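PDB 2XTS: sulfite dehydrogenase from Paracoccus pantotrophus, which oxidises protein-bound sulfur as the molybdenum-cofactor subunit of the sulfane dehydrogenase SoxCD, in a complex with a haem-carrying cytochrome. Local coordinates for residues Y87-N92 against E104-F109; G200-L203 against G208-A211. All blocks are in the same frame, centred on the assembly; numbering follows the deposited sequence.

Contact 1: residues Y87-N92 against E104-F109; sequences YRLMIN and EDLLRF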
# COMPACT_ATOMS: atom_id res chain seq x y z
N TYR A 87 -19.93 4.74 -15.42
CA TYR A 87 -19.56 3.35 -15.54
C TYR A 87 -20.78 2.44 -15.76
O TYR A 87 -21.80 2.58 -15.10
CB TYR A 87 -18.83 2.89 -14.27
CG TYR A 87 -18.39 1.46 -14.31
CD1 TYR A 87 -17.21 1.11 -14.94
CD2 TYR A 87 -19.14 0.45 -13.75
CE1 TYR A 87 -16.80 -0.19 -15.03
CE2 TYR A 87 -18.73 -0.86 -13.83
CZ TYR A 87 -17.56 -1.18 -14.47
OH TYR A 87 -17.20 -2.50 -14.54
N ARG A 88 -20.65 1.50 -16.68
CA ARG A 88 -21.64 0.44 -16.85
C ARG A 88 -20.92 -0.87 -17.10
O ARG A 88 -19.93 -0.90 -17.84
CB ARG A 88 -22.55 0.74 -18.04
CG ARG A 88 -23.40 2.00 -17.96
CD ARG A 88 -24.49 1.92 -16.90
NE ARG A 88 -25.35 3.09 -17.00
CZ ARG A 88 -25.09 4.27 -16.44
NH1 ARG A 88 -24.00 4.46 -15.69
NH2 ARG A 88 -25.95 5.27 -16.60
N LEU A 89 -21.42 -1.95 -16.52
CA LEU A 89 -20.93 -3.31 -16.79
C LEU A 89 -22.06 -4.14 -17.38
O LEU A 89 -23.11 -4.27 -16.77
CB LEU A 89 -20.39 -3.98 -15.52
CG LEU A 89 -19.91 -5.43 -15.65
CD1 LEU A 89 -18.66 -5.44 -16.53
CD2 LEU A 89 -19.62 -6.09 -14.31
N MET A 90 -21.79 -4.74 -18.52
CA MET A 90 -22.76 -5.55 -19.24
C MET A 90 -22.32 -6.99 -19.19
O MET A 90 -21.13 -7.29 -19.32
CB MET A 90 -22.85 -5.08 -20.69
CG MET A 90 -23.72 -5.95 -21.59
SD MET A 90 -23.80 -5.38 -23.32
CE MET A 90 -24.70 -3.86 -23.07
N ILE A 91 -23.28 -7.90 -18.98
CA ILE A 91 -23.07 -9.35 -19.14
C ILE A 91 -24.04 -9.83 -20.19
O ILE A 91 -25.24 -9.61 -20.06
CB ILE A 91 -23.27 -10.13 -17.83
CG1 ILE A 91 -22.32 -9.62 -16.74
CG2 ILE A 91 -23.01 -11.60 -18.06
CD1 ILE A 91 -22.37 -10.34 -15.41
N ASN A 92 -23.53 -10.45 -21.25
CA ASN A 92 -24.40 -10.87 -22.36
C ASN A 92 -23.86 -12.14 -22.99
O ASN A 92 -22.86 -12.69 -22.55
CB ASN A 92 -24.58 -9.74 -23.39
CG ASN A 92 -23.38 -9.57 -24.30
OD1 ASN A 92 -22.30 -9.18 -23.86
ND2 ASN A 92 -23.57 -9.81 -25.59
N GLU A 104 -23.04 1.45 -8.40
CA GLU A 104 -23.81 1.33 -7.18
C GLU A 104 -24.26 -0.12 -6.95
O GLU A 104 -24.18 -0.63 -5.83
CB GLU A 104 -25.00 2.27 -7.24
CG GLU A 104 -25.95 2.15 -6.10
CD GLU A 104 -27.11 3.11 -6.22
OE1 GLU A 104 -27.09 4.16 -5.54
OE2 GLU A 104 -28.04 2.80 -7.00
N ASP A 105 -24.70 -0.79 -8.03
CA ASP A 105 -25.10 -2.19 -7.94
C ASP A 105 -23.93 -3.07 -7.49
O ASP A 105 -24.07 -3.99 -6.69
CB ASP A 105 -25.58 -2.76 -9.29
CG ASP A 105 -26.84 -2.11 -9.84
OD1 ASP A 105 -27.71 -1.69 -9.05
OD2 ASP A 105 -26.97 -2.12 -11.09
N LEU A 106 -22.77 -2.84 -8.11
CA LEU A 106 -21.63 -3.69 -7.86
C LEU A 106 -21.13 -3.64 -6.41
O LEU A 106 -20.60 -4.62 -5.91
CB LEU A 106 -20.51 -3.32 -8.83
CG LEU A 106 -20.84 -3.66 -10.29
CD1 LEU A 106 -19.77 -3.11 -11.20
CD2 LEU A 106 -21.01 -5.16 -10.57
N LEU A 107 -21.33 -2.50 -5.75
CA LEU A 107 -20.97 -2.36 -4.33
C LEU A 107 -21.90 -3.12 -3.40
O LEU A 107 -21.71 -3.11 -2.19
CB LEU A 107 -20.95 -0.88 -3.92
CG LEU A 107 -19.85 -0.02 -4.53
CD1 LEU A 107 -20.15 1.42 -4.17
CD2 LEU A 107 -18.46 -0.42 -4.03
N ARG A 108 -22.90 -3.81 -3.94
CA ARG A 108 -23.88 -4.54 -3.13
C ARG A 108 -23.72 -6.04 -3.17
O ARG A 108 -24.44 -6.74 -2.44
CB ARG A 108 -25.29 -4.14 -3.56
CG ARG A 108 -25.55 -2.67 -3.46
CD ARG A 108 -26.88 -2.28 -4.02
NE ARG A 108 -27.95 -2.81 -3.20
CZ ARG A 108 -29.24 -2.62 -3.44
NH1 ARG A 108 -29.64 -1.94 -4.50
NH2 ARG A 108 -30.13 -3.11 -2.60
N PHE A 109 -22.81 -6.55 -4.00
CA PHE A 109 -22.51 -7.98 -4.04
C PHE A 109 -21.52 -8.41 -2.96
O PHE A 109 -20.67 -7.63 -2.52
CB PHE A 109 -21.88 -8.36 -5.37
CG PHE A 109 -22.86 -8.47 -6.52
CD1 PHE A 109 -23.56 -9.65 -6.75
CD2 PHE A 109 -23.09 -7.39 -7.37
CE1 PHE A 109 -24.44 -9.75 -7.81
CE2 PHE A 109 -23.99 -7.49 -8.43
CZ PHE A 109 -24.66 -8.66 -8.63

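Contact 2: residues G200-L203 against G208-A211; sequences GEAL and GYPA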
# COMPACT_ATOMS: atom_id res chain seq x y z
N GLY A 200 -6.17 -0.79 -0.39
CA GLY A 200 -7.03 -0.06 0.50
C GLY A 200 -8.03 0.89 -0.10
O GLY A 200 -9.07 1.12 0.48
N GLU A 201 -7.70 1.50 -1.22
CA GLU A 201 -8.49 2.58 -1.80
C GLU A 201 -8.93 2.22 -3.22
O GLU A 201 -8.59 1.17 -3.74
CB GLU A 201 -7.66 3.87 -1.77
CG GLU A 201 -6.37 3.80 -2.59
CD GLU A 201 -5.50 5.04 -2.52
OE1 GLU A 201 -5.86 6.03 -1.82
OE2 GLU A 201 -4.46 4.99 -3.19
N ALA A 202 -9.68 3.10 -3.85
CA ALA A 202 -10.09 2.84 -5.22
C ALA A 202 -8.88 2.64 -6.12
O ALA A 202 -7.82 3.22 -5.88
CB ALA A 202 -10.96 3.96 -5.76
N LEU A 203 -9.04 1.83 -7.15
CA LEU A 203 -8.04 1.74 -8.19
C LEU A 203 -7.65 3.13 -8.66
O LEU A 203 -8.48 4.03 -8.76
CB LEU A 203 -8.62 1.02 -9.39
CG LEU A 203 -9.14 -0.41 -9.25
CD1 LEU A 203 -9.75 -0.91 -10.50
CD2 LEU A 203 -7.97 -1.28 -8.89
N GLY A 208 -7.23 1.27 -13.95
CA GLY A 208 -8.55 0.79 -14.35
C GLY A 208 -9.75 1.35 -13.63
O GLY A 208 -10.84 0.80 -13.77
N TYR A 209 -9.59 2.43 -12.87
CA TYR A 209 -10.72 3.00 -12.11
C TYR A 209 -11.95 3.13 -12.96
O TYR A 209 -11.88 3.67 -14.03
CB TYR A 209 -10.37 4.39 -11.61
CG TYR A 209 -11.44 5.09 -10.81
CD1 TYR A 209 -12.39 5.90 -11.42
CD2 TYR A 209 -11.47 5.00 -9.42
CE1 TYR A 209 -13.34 6.57 -10.67
CE2 TYR A 209 -12.39 5.69 -8.66
CZ TYR A 209 -13.32 6.47 -9.29
OH TYR A 209 -14.21 7.18 -8.56
N PRO A 210 -13.10 2.67 -12.46
CA PRO A 210 -13.38 2.17 -11.13
C PRO A 210 -13.41 0.64 -10.97
O PRO A 210 -13.69 0.17 -9.88
CB PRO A 210 -14.76 2.76 -10.84
CG PRO A 210 -15.42 2.68 -12.17
CD PRO A 210 -14.35 2.98 -13.19
N ALA A 211 -13.10 -0.12 -12.01
CA ALA A 211 -13.17 -1.56 -11.93
C ALA A 211 -12.26 -2.22 -12.96
O ALA A 211 -12.26 -1.86 -14.14
CB ALA A 211 -14.64 -2.03 -12.13

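Contact 1: residues Y87-N92 against E104-F109
The ring of Y87 and the forked end of L106 meet at a slant: methyl CD1 of L106 comes to 3.6 Å from ring carbon CE2 of Y87, neither squarely over the ring nor in its plane. The two side chains run at about a right angle to each other. Y87 reaches the leucine because its CG is anti to the backbone N (chi1 -179°), which brings ring carbon CE2 to the L106 methyl, while its hydroxyl finds the backbone oxygen of V227. R88 leaves its backbone away from the helix segment, and its guanidinium bonds within its own segment: NH1 of R88 to the carbonyl O of Y87 at 3.0 Å. That oxygen lies nearly in the guanidinium plane, but the nitrogen sits well above the plane of the carbonyl. NE of the same arginine forms a salt bridge with D5 of the second subunit.

L106 divides its fork between two partners, since its second methyl, CD2, lies 4.1 Å from CD2 of L89. Both leucines are buried, and L194 of strand 193-198 touches each of them, with F101 and L156 also against L106. With no hydrogen bond between the two segments, the 104 Å² buried between them is purely apolar packing. Strand 89-93 pairs antiparallel with 99-101, and the short helix 103-106 that follows this hairpin packs back on its first strand, within the molybdopterin-binding domain of the sulfite oxidase family.

Contact 2: residues G200-L203 against G208-A211
Y209 lies along the end of strand 201-202, and its side chain can be traced outward atom by atom. CB of Y209 is 3.4 Å from the carbonyl O of L203, and 4.4 Å from CB of L203. At the ring, CD2 of Y209 comes still nearer to the same L203 oxygen, at 3.2 Å, which lies at the ring edge close to its plane. One carbon further, CE2 of Y209 meets the methyl CB of A202 at 3.7 Å, again at the edge. The hydroxyl then leaves the contact and hydrogen-bonds to E34 of the second subunit. An extended first torsion, CG opposite the backbone N at chi1 180°, carries the ring outward along this line. One face of the ring is covered by the next residue, with CB of P210 3.9 Å above the plane and over its centre.

That proline follows a cis peptide bond, and G208 to A211 make a type VIa turn, closed by a weak bond from A211 N to G208 O. Into the turn reaches L203, whose CD1 lies 3.8 Å from the carbonyl carbon of A211 and also touches G208 O. G208 has a positive phi of 110°, where a side chain would jam against the preceding carbonyl.

Replacing Y209 by an alanine is likely to leave E34 of the second subunit without its hydroxyl partner and to take away the ring that A202 and P210 pack on. No hydrogen bond joins the two segments, so the 205 Å² they bury is held by apolar surfaces and a carbonyl oxygen facing the weakly positive C-H edge of an aromatic ring, while the hydroxyl of Y209 ties that ring to the second subunit.

How the contacts relate
Contacts 1 and 2 follow one another along the chain, yet their centres are only 14 Å apart and they touch through Y87. On the side turned to contact 2, CD1 of Y87 packs on CG of P210 at 3.7 Å, and OH of Y87 lies 3.6 Å from CB of A211, so one tyrosine joins the helix 103-106 packing to the cis-proline turn. Strand 193-198 touches both, through L89, L106, L203 and A211. Both also reach the second subunit. The G208 position of contact 2 is about 7 Å from the bound molybdopterin and about 14 Å from the molybdenum oxide, while the Y87 side chain of contact 1 is about 10 Å from the molybdopterin.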